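UTP-glucose-1-phosphate uridylyltransferase 2 (Trypanosoma brucei, PDB 3GUE) probably catalyses the transfer of uridylyl from UTP to glucose 1-phosphate, giving UDP-glucose and diphosphate, and is seen here with UDP-glucose bound. Local coordinates at residues Asn163-Ile168 against Val187-Gly192; Met329-Thr334 against Gln347-Met352; Thr438-Arg443 against Val452-Asn457; Asn457-Asn462 against Asn478-Val483. All blocks are in the same frame, centred on the assembly; numbering follows the deposited sequence.

How the interactions relate
The four contacts follow one another along the chain and fall into two clusters, interactions 1 and 3 lying on opposite sides of the chain's centre. Interactions 1 and 2, with centres 8 Å apart, belong to one antiparallel sheet ordered 186-187, 165-169, 344-349, 329-334, and are joined by probable hydrogen bonds between Val350 and both Pro189 and Gly192, close to the bound UDP-glucose. Interactions 3 and 4, also 8 Å apart, share Asn457 in the C-terminal beta-helix: interaction 3 links strand 437-443 to the corner after 453-455, interaction 4 pairs 458-462 with 480-483. About 34 Å separates the centres of interactions 2 and 3. One cluster frames the nucleotide-sugar pocket; the other shapes the beta-helix far from it.

Interaction 1. Residues Asn163-Ile168 against Val187-Gly192; sequences NRVPKI and VPPGHG. With UPG (uridine-5'-diphosphate-glucose), chain C.
Two backbone hydrogen bonds pair Val165 with Val187 in antiparallel fashion at one edge of a small sheet. Val187 N points almost straight along the carbonyl axis of Val165 O at 2.8 Å, whereas Val165 N reaches Val187 O at 2.9 Å from above the carbonyl plane. Apolar packing continues the pairing. Val165 CG1, anti to the carbonyl carbon, lies on Pro189 CB at 3.6 Å, and Val165 CG2 meets Val187 CG2 at 4.1 Å. The extended Lys167 chain crosses Val187 at about a right angle, Lys167 CE 3.6 Å from Val187 CG1, before NZ bonds to Val335 O. Polar contacts to UDP-glucose come from the loop beyond. Gly190 N gives a weak, bent hydrogen bond to uracil O4 of UPG at 2.8 Å, and Pro188 CB packs on the same oxygen. His191 NE2 donates its proton to the phosphate oxygen O1B of UPG at 2.6 Å, nearly straight (165°). With Met352 N donating to ND1, the imidazole carries its proton on NE2 toward the phosphate and is held in rotation from both ends. The valine pairing thus leads into a loop that touches uracil O4 weakly and bonds the beta-phosphate through His191.

Interaction 2. Residues Met329-Thr334 against Gln347-Met352; sequences MRNPKT and QLEVAM
A beta hairpin, strands 329-334 and 344-349, forms this contact at the edge of the four-stranded antiparallel sheet near the nucleotide-sugar pocket. Met329 with Glu349 and Asn331 with Gln347 are hydrogen-bonded pairs; Arg330 with Leu348, between them, is a non-hydrogen-bonded pair. The straightest bond of the four runs from Gln347 N to Asn331 O, 2.7 Å long at 176°, although the donor stands above the carbonyl plane. Met329 N instead approaches Glu349 O nearly along the C=O axis at 2.8 Å. On the Arg330 face, the Arg330 and Leu348 side chains cross obliquely, Arg330 CG to Leu348 CD2 4.1 Å, and Leu348 packs against Phe32 and Val39 of helix 26-40. The other face holds Met329, Asn331, Gln347 and Glu349. Met329 bends at its last torsion (chi3 -72°), bringing CE to 4.2 Å from Ala351 CB, with Glu280 of the UDP-glucose site close to both residues. The extended Gln347 chain lays its amide across the bent Lys333, CG of Lys333 standing 3.4 Å from OE1 of Gln347, while a water links that OE1 to Thr334 O. Two amide N-H groups approach the Glu349 carboxylate, one at each oxygen. Asn331 ND2 makes only a weak bond to Glu349 OE1 (3.4 Å), its amide turned 55° from the carboxylate plane; Gln347 NE2 meets Glu349 OE2 at 3.2 Å from above that plane.

Interaction 3. Residues Thr438-Arg443 against Val452-Asn457; sequences TSLTVR and VSVRGN
Leu440 sends its side chain from the 437-443 strand toward Val454 and Val458. From CB, CG stands anti to the backbone N (chi1 171°); from CG, a chi2 of 74° swings the CD1 branch to Val454 CG1, 4.2 Å away. The two side chains cross at about a right angle, Val454 also carrying CG1 anti to its own N, so that a single methyl tip from each makes the apolar contact. In the backbone, Gly456 O accepts two N-H groups at once: Thr438 N at 2.7 Å, from above the carbonyl plane, and Ser439 N at 3.2 Å, within it. This shared acceptor ties Thr438 and Ser439 to the corner where segment 452-457 turns. Ser439 and Asn457 form a parallel bridge, supported by a CA-H...O contact from Asn457 CA to Ser439 O at 3.6 Å. The touching parts run 102° apart, and the chain turns corners at Thr438 and at Gly456-Asn457, the kind that separate faces of a beta-helix. Leu440 thus lies inside, beside Val458 of strand 458-462, with Val454 on the adjoining face and strand 409-412 hydrogen-bonded along the other edge of 437-443.

Interaction 4. Residues Asn457-Asn462 against Asn478-Val483; sequences NVVIKN and NEVVVV
Strands 458-462 and 480-483 run almost exactly parallel, their axes 4.6 Å apart and 3° from alignment, as neighbouring coils of a parallel beta-helix do, left-handed in this family. Four backbone bonds hold them, alternating in direction: Lys461 N meets Val481 O at 2.7 Å and 178°, nearly along the carbonyl axis, and Val481 N reaches Val459 O at the same length but from above the carbonyl plane. The buried side carries Ile460, Asn462, Val481 and Val483, covered by strands 468-470 and 475-477. Ile460 CG2 approaches Val481 CB at 4.5 Å, with Leu476 packed against both side chains, and Asn462 lies alongside Val483, Asn462 OD1 3.6 Å from Val483 CG1. The Asn462 amide is satisfied by Leu445 O, Glu466 O and Lys464 N. On the solvent side, Val459 and the exposed Val480 lie side by side, Val459 CB to Val480 CG2 3.9 Å, next to Lys461 and the exposed Val482. At the Asn457 corner, Asn457 N donates to Asn478 OD1 at 3.1 Å, far above the amide carbonyl plane; one water bonds Asn478 OD1 and weakly Asn457 OD1, another Asn457 O and weakly Asn478 O. The chemistry is therefore divided: apolar groups and a fully engaged amide line the interior, and at the corner the Asn478 side chain takes over from backbone pairing.

Interaction 1. Residues Asn163-Ile168 against Val187-Gly192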
# COMPACT_ATOMS: atom_id res chain seq x y z
N ASN A 163 6.50 -13.92 4.87
CA ASN A 163 6.79 -14.34 6.22
C ASN A 163 5.82 -13.71 7.21
O ASN A 163 4.97 -12.89 6.85
CB ASN A 163 8.22 -13.94 6.55
CG ASN A 163 9.23 -14.48 5.55
OD1 ASN A 163 10.05 -13.74 5.00
ND2 ASN A 163 9.18 -15.79 5.33
N ARG A 164 5.93 -14.17 8.45
CA ARG A 164 5.31 -13.53 9.62
C ARG A 164 6.29 -13.44 10.77
O ARG A 164 7.22 -14.26 10.90
CB ARG A 164 4.03 -14.23 10.06
CG ARG A 164 4.11 -15.73 10.27
CD ARG A 164 2.78 -16.20 10.85
NE ARG A 164 2.88 -17.51 11.50
CZ ARG A 164 1.87 -18.07 12.18
NH1 ARG A 164 0.70 -17.44 12.27
NH2 ARG A 164 2.03 -19.26 12.74
N VAL A 165 6.06 -12.43 11.60
CA VAL A 165 6.95 -12.09 12.69
C VAL A 165 6.10 -11.85 13.95
O VAL A 165 4.96 -11.40 13.86
CB VAL A 165 7.92 -10.87 12.34
CG1 VAL A 165 8.63 -11.08 11.00
CG2 VAL A 165 7.22 -9.54 12.31
N PRO A 166 6.63 -12.17 15.14
CA PRO A 166 5.75 -11.86 16.27
C PRO A 166 5.74 -10.36 16.60
O PRO A 166 6.73 -9.66 16.36
CB PRO A 166 6.39 -12.66 17.42
CG PRO A 166 7.83 -12.70 17.10
CD PRO A 166 7.90 -12.80 15.58
N LYS A 167 4.59 -9.88 17.06
CA LYS A 167 4.47 -8.58 17.71
C LYS A 167 5.24 -8.75 19.01
O LYS A 167 5.22 -9.84 19.60
CB LYS A 167 3.02 -8.26 18.04
CG LYS A 167 2.14 -8.10 16.81
CD LYS A 167 0.71 -7.87 17.25
CE LYS A 167 -0.23 -7.92 16.05
NZ LYS A 167 -1.63 -7.58 16.44
N ILE A 168 5.96 -7.72 19.44
CA ILE A 168 6.81 -7.87 20.63
C ILE A 168 6.38 -6.82 21.66
O ILE A 168 5.99 -5.74 21.27
CB ILE A 168 8.33 -7.83 20.27
CG1 ILE A 168 8.73 -6.51 19.59
CG2 ILE A 168 8.71 -9.05 19.34
CD1 ILE A 168 10.22 -6.17 19.77
N VAL A 187 2.38 -10.55 13.00
CA VAL A 187 2.12 -9.66 11.82
C VAL A 187 3.06 -9.96 10.66
O VAL A 187 4.22 -10.25 10.90
CB VAL A 187 2.30 -8.16 12.11
CG1 VAL A 187 1.06 -7.59 12.73
CG2 VAL A 187 3.54 -7.90 12.97
N PRO A 188 2.57 -9.81 9.40
CA PRO A 188 3.47 -9.84 8.23
C PRO A 188 4.45 -8.66 8.39
O PRO A 188 4.02 -7.60 8.85
CB PRO A 188 2.52 -9.59 7.04
CG PRO A 188 1.29 -8.96 7.63
CD PRO A 188 1.17 -9.60 9.00
N PRO A 189 5.74 -8.85 8.05
CA PRO A 189 6.74 -7.82 8.39
C PRO A 189 6.86 -6.61 7.42
O PRO A 189 7.93 -5.99 7.35
CB PRO A 189 8.03 -8.62 8.41
CG PRO A 189 7.82 -9.76 7.47
CD PRO A 189 6.34 -10.02 7.36
N GLY A 190 5.79 -6.30 6.68
CA GLY A 190 5.77 -5.17 5.72
C GLY A 190 5.93 -5.73 4.32
O GLY A 190 6.39 -6.85 4.17
N HIS A 191 5.49 -4.97 3.31
CA HIS A 191 5.76 -5.27 1.91
C HIS A 191 7.27 -5.21 1.52
O HIS A 191 7.67 -5.79 0.52
CB HIS A 191 4.83 -4.46 0.95
CG HIS A 191 4.71 -3.00 1.31
ND1 HIS A 191 5.75 -2.12 1.19
CD2 HIS A 191 3.69 -2.30 1.86
CE1 HIS A 191 5.38 -0.92 1.63
NE2 HIS A 191 4.12 -1.01 2.05
N GLY A 192 8.11 -4.57 2.33
CA GLY A 192 9.56 -4.65 2.15
C GLY A 192 10.06 -6.09 2.16
O GLY A 192 11.15 -6.36 1.63
N1 UPG C . 1.15 -5.41 2.40
C2 UPG C . 1.75 -6.67 2.24
N3 UPG C . 2.52 -7.14 3.29
C4 UPG C . 2.72 -6.44 4.46
C5 UPG C . 2.15 -5.17 4.61
C6 UPG C . 1.36 -4.64 3.59
O2 UPG C . 1.61 -7.40 1.25
O4 UPG C . 3.42 -6.97 5.33
C1C UPG C . 0.31 -4.85 1.29
C2C UPG C . -1.07 -4.25 1.59
O2C UPG C . -2.06 -5.29 1.69
C3C UPG C . -1.28 -3.42 0.33
C4C UPG C . 0.12 -2.87 0.07
O4C UPG C . 1.06 -3.74 0.75
O3C UPG C . -1.61 -4.29 -0.75
C5C UPG C . 0.29 -1.44 0.67
O5C UPG C . 0.26 -1.40 2.07
PA UPG C . -0.50 -0.22 2.86
O1A UPG C . -1.83 -0.12 2.20
O2A UPG C . -0.43 -0.39 4.31
O3A UPG C . 0.37 1.10 2.41
PB UPG C . 1.67 1.73 3.15
O1B UPG C . 2.66 0.65 3.34
O2B UPG C . 1.27 2.58 4.32
O3B UPG C . 2.11 2.78 2.02
C1' UPG C . 2.58 2.27 0.72
C2' UPG C . 4.00 2.74 0.48
C3' UPG C . 4.00 4.26 0.55
C4' UPG C . 3.07 4.81 -0.55
C5' UPG C . 1.64 4.23 -0.38
C6' UPG C . 0.81 4.50 -1.61
O2' UPG C . 4.90 2.22 1.47
O3' UPG C . 5.33 4.74 0.43
O4' UPG C . 3.02 6.23 -0.50
O5' UPG C . 1.64 2.78 -0.25
O6' UPG C . -0.57 4.31 -1.30

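Interaction 2. Residues Met329-Thr334 against Gln347-Met352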
# COMPACT_ATOMS: atom_id res chain seq x y z
N MET A 329 11.12 -0.10 10.63
CA MET A 329 10.16 0.86 11.15
C MET A 329 9.56 0.20 12.38
O MET A 329 9.18 -0.97 12.34
CB MET A 329 9.07 1.16 10.11
CG MET A 329 9.60 1.46 8.69
SD MET A 329 8.36 2.15 7.58
CE MET A 329 7.30 0.72 7.25
N ARG A 330 9.50 0.95 13.47
CA ARG A 330 9.12 0.39 14.77
C ARG A 330 7.75 0.94 15.08
O ARG A 330 7.61 2.05 15.58
CB ARG A 330 10.15 0.79 15.83
CG ARG A 330 9.98 0.13 17.21
CD ARG A 330 10.62 0.97 18.29
NE ARG A 330 10.01 2.29 18.38
CZ ARG A 330 10.25 3.18 19.34
NH1 ARG A 330 11.08 2.89 20.35
NH2 ARG A 330 9.65 4.36 19.31
N ASN A 331 6.74 0.15 14.72
CA ASN A 331 5.34 0.57 14.72
C ASN A 331 4.60 0.19 16.02
O ASN A 331 4.31 -0.99 16.23
CB ASN A 331 4.63 -0.08 13.50
CG ASN A 331 3.48 0.76 12.96
OD1 ASN A 331 3.26 1.89 13.37
ND2 ASN A 331 2.76 0.19 12.01
N PRO A 332 4.28 1.18 16.87
CA PRO A 332 3.65 0.89 18.16
C PRO A 332 2.15 0.65 17.97
O PRO A 332 1.51 1.38 17.21
CB PRO A 332 3.90 2.19 18.94
CG PRO A 332 3.81 3.26 17.88
CD PRO A 332 4.45 2.64 16.65
N LYS A 333 1.61 -0.37 18.63
CA LYS A 333 0.20 -0.77 18.53
C LYS A 333 -0.20 -1.41 19.85
O LYS A 333 0.62 -1.56 20.75
CB LYS A 333 -0.00 -1.84 17.43
CG LYS A 333 0.26 -1.45 15.98
CD LYS A 333 -0.78 -0.55 15.41
CE LYS A 333 -0.40 -0.12 13.98
NZ LYS A 333 -1.25 1.01 13.52
N THR A 334 -1.46 -1.81 19.96
CA THR A 334 -1.86 -2.76 20.99
C THR A 334 -2.02 -4.11 20.29
O THR A 334 -2.40 -4.14 19.11
CB THR A 334 -3.14 -2.33 21.72
OG1 THR A 334 -4.22 -2.24 20.79
CG2 THR A 334 -2.91 -0.98 22.44
N GLN A 347 5.40 -3.44 16.21
CA GLN A 347 5.52 -4.20 14.98
C GLN A 347 6.72 -3.71 14.17
O GLN A 347 6.82 -2.53 13.80
CB GLN A 347 4.21 -4.15 14.19
CG GLN A 347 3.00 -4.50 15.08
CD GLN A 347 1.63 -4.30 14.44
OE1 GLN A 347 0.63 -4.71 15.02
NE2 GLN A 347 1.58 -3.68 13.27
N LEU A 348 7.67 -4.61 13.96
CA LEU A 348 8.87 -4.32 13.19
C LEU A 348 8.54 -4.64 11.71
O LEU A 348 8.08 -5.73 11.41
CB LEU A 348 10.05 -5.15 13.69
CG LEU A 348 10.44 -5.08 15.16
CD1 LEU A 348 11.78 -5.77 15.36
CD2 LEU A 348 10.49 -3.67 15.71
N GLU A 349 8.75 -3.67 10.83
CA GLU A 349 8.28 -3.75 9.45
C GLU A 349 9.24 -2.99 8.55
O GLU A 349 9.83 -1.99 8.99
CB GLU A 349 6.91 -3.08 9.30
CG GLU A 349 5.73 -3.83 9.89
CD GLU A 349 4.84 -2.91 10.70
OE1 GLU A 349 5.34 -1.84 11.09
OE2 GLU A 349 3.66 -3.24 10.93
N VAL A 350 9.36 -3.44 7.30
CA VAL A 350 10.05 -2.70 6.24
C VAL A 350 9.15 -2.39 5.03
O VAL A 350 8.14 -3.07 4.80
CB VAL A 350 11.28 -3.46 5.72
CG1 VAL A 350 12.43 -3.35 6.68
CG2 VAL A 350 10.93 -4.94 5.46
N ALA A 351 9.53 -1.36 4.26
CA ALA A 351 8.76 -0.91 3.07
C ALA A 351 9.58 -1.19 1.79
O ALA A 351 10.79 -0.90 1.71
CB ALA A 351 8.44 0.55 3.18
N MET A 352 8.91 -1.73 0.77
CA MET A 352 9.64 -2.13 -0.44
C MET A 352 10.26 -0.90 -1.13
O MET A 352 11.25 -1.02 -1.85
CB MET A 352 8.77 -2.97 -1.36
CG MET A 352 7.59 -2.23 -1.94
SD MET A 352 6.96 -3.08 -3.39
CE MET A 352 6.06 -1.74 -4.15
O HOH W 1 -1.83 -5.20 16.86

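Interaction 3. Residues Thr438-Arg443 against Val452-Asn457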
# COMPACT_ATOMS: atom_id res chain seq x y z
N THR A 438 -14.67 19.17 -4.13
CA THR A 438 -13.25 19.47 -3.90
C THR A 438 -12.85 19.06 -2.47
O THR A 438 -11.68 18.79 -2.19
CB THR A 438 -12.84 20.96 -4.19
OG1 THR A 438 -13.46 21.85 -3.26
CG2 THR A 438 -13.22 21.41 -5.59
N SER A 439 -13.83 19.01 -1.58
CA SER A 439 -13.56 18.82 -0.15
C SER A 439 -14.84 18.39 0.58
O SER A 439 -15.88 18.98 0.39
CB SER A 439 -13.06 20.15 0.43
OG SER A 439 -12.56 19.98 1.72
N LEU A 440 -14.75 17.35 1.40
CA LEU A 440 -15.88 16.96 2.25
C LEU A 440 -15.41 16.59 3.66
O LEU A 440 -14.61 15.67 3.82
CB LEU A 440 -16.70 15.81 1.64
CG LEU A 440 -17.77 15.17 2.54
CD1 LEU A 440 -19.03 16.08 2.73
CD2 LEU A 440 -18.16 13.75 2.08
N THR A 441 -15.90 17.33 4.65
CA THR A 441 -15.57 17.09 6.04
C THR A 441 -16.85 16.67 6.80
O THR A 441 -17.89 17.34 6.72
CB THR A 441 -14.87 18.36 6.66
OG1 THR A 441 -13.62 18.57 5.97
CG2 THR A 441 -14.58 18.19 8.13
N VAL A 442 -16.75 15.56 7.52
CA VAL A 442 -17.86 15.01 8.27
C VAL A 442 -17.47 14.77 9.70
O VAL A 442 -16.42 14.18 9.97
CB VAL A 442 -18.39 13.72 7.63
CG1 VAL A 442 -19.51 13.07 8.48
CG2 VAL A 442 -18.87 14.02 6.18
N ARG A 443 -18.33 15.24 10.61
CA ARG A 443 -18.08 15.26 12.04
C ARG A 443 -19.35 14.84 12.77
O ARG A 443 -20.44 15.30 12.41
CB ARG A 443 -17.68 16.68 12.51
CG ARG A 443 -16.27 17.11 12.13
CD ARG A 443 -15.24 16.26 12.88
NE ARG A 443 -13.87 16.62 12.54
CZ ARG A 443 -13.21 16.17 11.48
NH1 ARG A 443 -13.79 15.32 10.63
NH2 ARG A 443 -11.96 16.55 11.27
N VAL A 452 -27.65 11.76 -3.20
CA VAL A 452 -27.08 13.00 -2.66
C VAL A 452 -25.90 13.47 -3.52
O VAL A 452 -25.02 12.71 -3.86
CB VAL A 452 -26.68 12.83 -1.17
CG1 VAL A 452 -25.93 14.04 -0.66
CG2 VAL A 452 -27.94 12.61 -0.34
N SER A 453 -25.92 14.75 -3.89
CA SER A 453 -24.87 15.32 -4.73
C SER A 453 -24.01 16.25 -3.87
O SER A 453 -24.52 17.21 -3.30
CB SER A 453 -25.51 16.07 -5.92
OG SER A 453 -24.58 16.91 -6.59
N VAL A 454 -22.72 15.94 -3.74
CA VAL A 454 -21.82 16.82 -2.96
C VAL A 454 -20.96 17.67 -3.92
O VAL A 454 -20.29 17.13 -4.82
CB VAL A 454 -20.95 16.06 -1.91
CG1 VAL A 454 -19.95 16.97 -1.26
CG2 VAL A 454 -21.79 15.35 -0.85
N ARG A 455 -21.01 19.00 -3.74
CA ARG A 455 -20.38 19.92 -4.68
C ARG A 455 -19.53 20.98 -3.97
O ARG A 455 -19.96 21.59 -2.97
CB ARG A 455 -21.45 20.64 -5.51
CG ARG A 455 -22.30 19.73 -6.36
CD ARG A 455 -23.55 20.46 -6.85
NE ARG A 455 -24.45 19.51 -7.51
CZ ARG A 455 -25.57 19.81 -8.15
NH1 ARG A 455 -25.98 21.07 -8.26
NH2 ARG A 455 -26.28 18.84 -8.69
N GLY A 456 -18.35 21.23 -4.52
CA GLY A 456 -17.46 22.27 -3.99
C GLY A 456 -16.83 21.83 -2.68
O GLY A 456 -16.34 20.71 -2.59
N ASN A 457 -16.81 22.74 -1.69
CA ASN A 457 -16.35 22.47 -0.33
C ASN A 457 -17.49 22.30 0.69
O ASN A 457 -18.08 23.29 1.16
CB ASN A 457 -15.41 23.59 0.15
CG ASN A 457 -14.13 23.65 -0.66
OD1 ASN A 457 -13.64 24.72 -0.99
ND2 ASN A 457 -13.59 22.49 -0.99

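Interaction 4. Residues Asn457-Asn462 against Asn478-Val483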
# COMPACT_ATOMS: atom_id res chain seq x y z
N ASN A 457 -16.81 22.74 -1.69
CA ASN A 457 -16.35 22.47 -0.33
C ASN A 457 -17.49 22.30 0.69
O ASN A 457 -18.08 23.29 1.16
CB ASN A 457 -15.41 23.59 0.15
CG ASN A 457 -14.13 23.65 -0.66
OD1 ASN A 457 -13.64 24.72 -0.99
ND2 ASN A 457 -13.59 22.49 -0.99
N VAL A 458 -17.78 21.05 1.06
CA VAL A 458 -18.90 20.72 1.95
C VAL A 458 -18.46 20.30 3.36
O VAL A 458 -17.60 19.44 3.52
CB VAL A 458 -19.83 19.67 1.31
CG1 VAL A 458 -20.89 19.11 2.32
CG2 VAL A 458 -20.53 20.27 0.11
N VAL A 459 -19.08 20.92 4.38
CA VAL A 459 -18.90 20.49 5.76
C VAL A 459 -20.24 19.96 6.35
O VAL A 459 -21.31 20.58 6.16
CB VAL A 459 -18.28 21.62 6.66
CG1 VAL A 459 -18.05 21.14 8.10
CG2 VAL A 459 -16.94 22.15 6.06
N ILE A 460 -20.19 18.82 7.04
CA ILE A 460 -21.37 18.28 7.73
C ILE A 460 -21.00 17.92 9.17
O ILE A 460 -20.32 16.93 9.40
CB ILE A 460 -21.97 17.01 7.00
CG1 ILE A 460 -22.20 17.28 5.50
CG2 ILE A 460 -23.29 16.56 7.67
CD1 ILE A 460 -22.75 16.05 4.69
N LYS A 461 -21.48 18.72 10.13
CA LYS A 461 -21.24 18.53 11.57
C LYS A 461 -22.52 18.21 12.35
O LYS A 461 -23.44 19.03 12.41
CB LYS A 461 -20.65 19.80 12.18
CG LYS A 461 -19.16 19.89 12.16
CD LYS A 461 -18.71 20.90 13.23
CE LYS A 461 -17.24 20.75 13.57
NZ LYS A 461 -17.03 19.64 14.55
N ASN A 462 -22.56 17.04 12.96
CA ASN A 462 -23.66 16.72 13.86
C ASN A 462 -23.22 16.68 15.33
O ASN A 462 -22.29 15.97 15.71
CB ASN A 462 -24.38 15.43 13.42
CG ASN A 462 -25.49 15.02 14.36
OD1 ASN A 462 -26.18 15.86 14.96
ND2 ASN A 462 -25.69 13.71 14.47
N ASN A 478 -21.21 23.66 -1.94
CA ASN A 478 -20.37 24.58 -1.16
C ASN A 478 -21.00 25.02 0.18
O ASN A 478 -20.88 26.18 0.60
CB ASN A 478 -19.98 25.79 -2.03
CG ASN A 478 -18.65 25.61 -2.67
OD1 ASN A 478 -17.62 25.68 -2.00
ND2 ASN A 478 -18.65 25.32 -3.97
N GLU A 479 -21.65 24.06 0.83
CA GLU A 479 -22.48 24.33 2.01
C GLU A 479 -21.84 23.78 3.27
O GLU A 479 -21.15 22.76 3.24
CB GLU A 479 -23.86 23.70 1.79
CG GLU A 479 -24.86 23.78 2.93
CD GLU A 479 -26.26 23.33 2.51
OE1 GLU A 479 -26.40 22.74 1.42
OE2 GLU A 479 -27.23 23.58 3.26
N VAL A 480 -22.08 24.46 4.38
CA VAL A 480 -21.68 24.01 5.70
C VAL A 480 -22.97 23.69 6.44
O VAL A 480 -23.83 24.57 6.60
CB VAL A 480 -20.85 25.11 6.44
CG1 VAL A 480 -20.77 24.84 7.94
CG2 VAL A 480 -19.45 25.23 5.84
N VAL A 481 -23.08 22.44 6.89
CA VAL A 481 -24.25 21.94 7.62
C VAL A 481 -23.86 21.67 9.07
O VAL A 481 -22.95 20.91 9.36
CB VAL A 481 -24.87 20.67 6.93
CG1 VAL A 481 -26.08 20.12 7.70
CG2 VAL A 481 -25.25 20.99 5.49
N VAL A 482 -24.52 22.37 9.99
CA VAL A 482 -24.30 22.15 11.41
C VAL A 482 -25.61 21.89 12.15
O VAL A 482 -26.48 22.76 12.23
CB VAL A 482 -23.51 23.29 12.10
CG1 VAL A 482 -22.97 22.81 13.48
CG2 VAL A 482 -22.35 23.85 11.21
N VAL A 483 -25.74 20.69 12.70
CA VAL A 483 -26.91 20.36 13.50
C VAL A 483 -26.57 20.23 14.98
O VAL A 483 -25.69 19.48 15.39
CB VAL A 483 -27.61 19.09 12.98
CG1 VAL A 483 -28.51 18.51 14.06
CG2 VAL A 483 -28.42 19.42 11.74
O HOH W 2 -16.07 26.96 -0.41
O HOH W 3 -17.77 26.04 2.09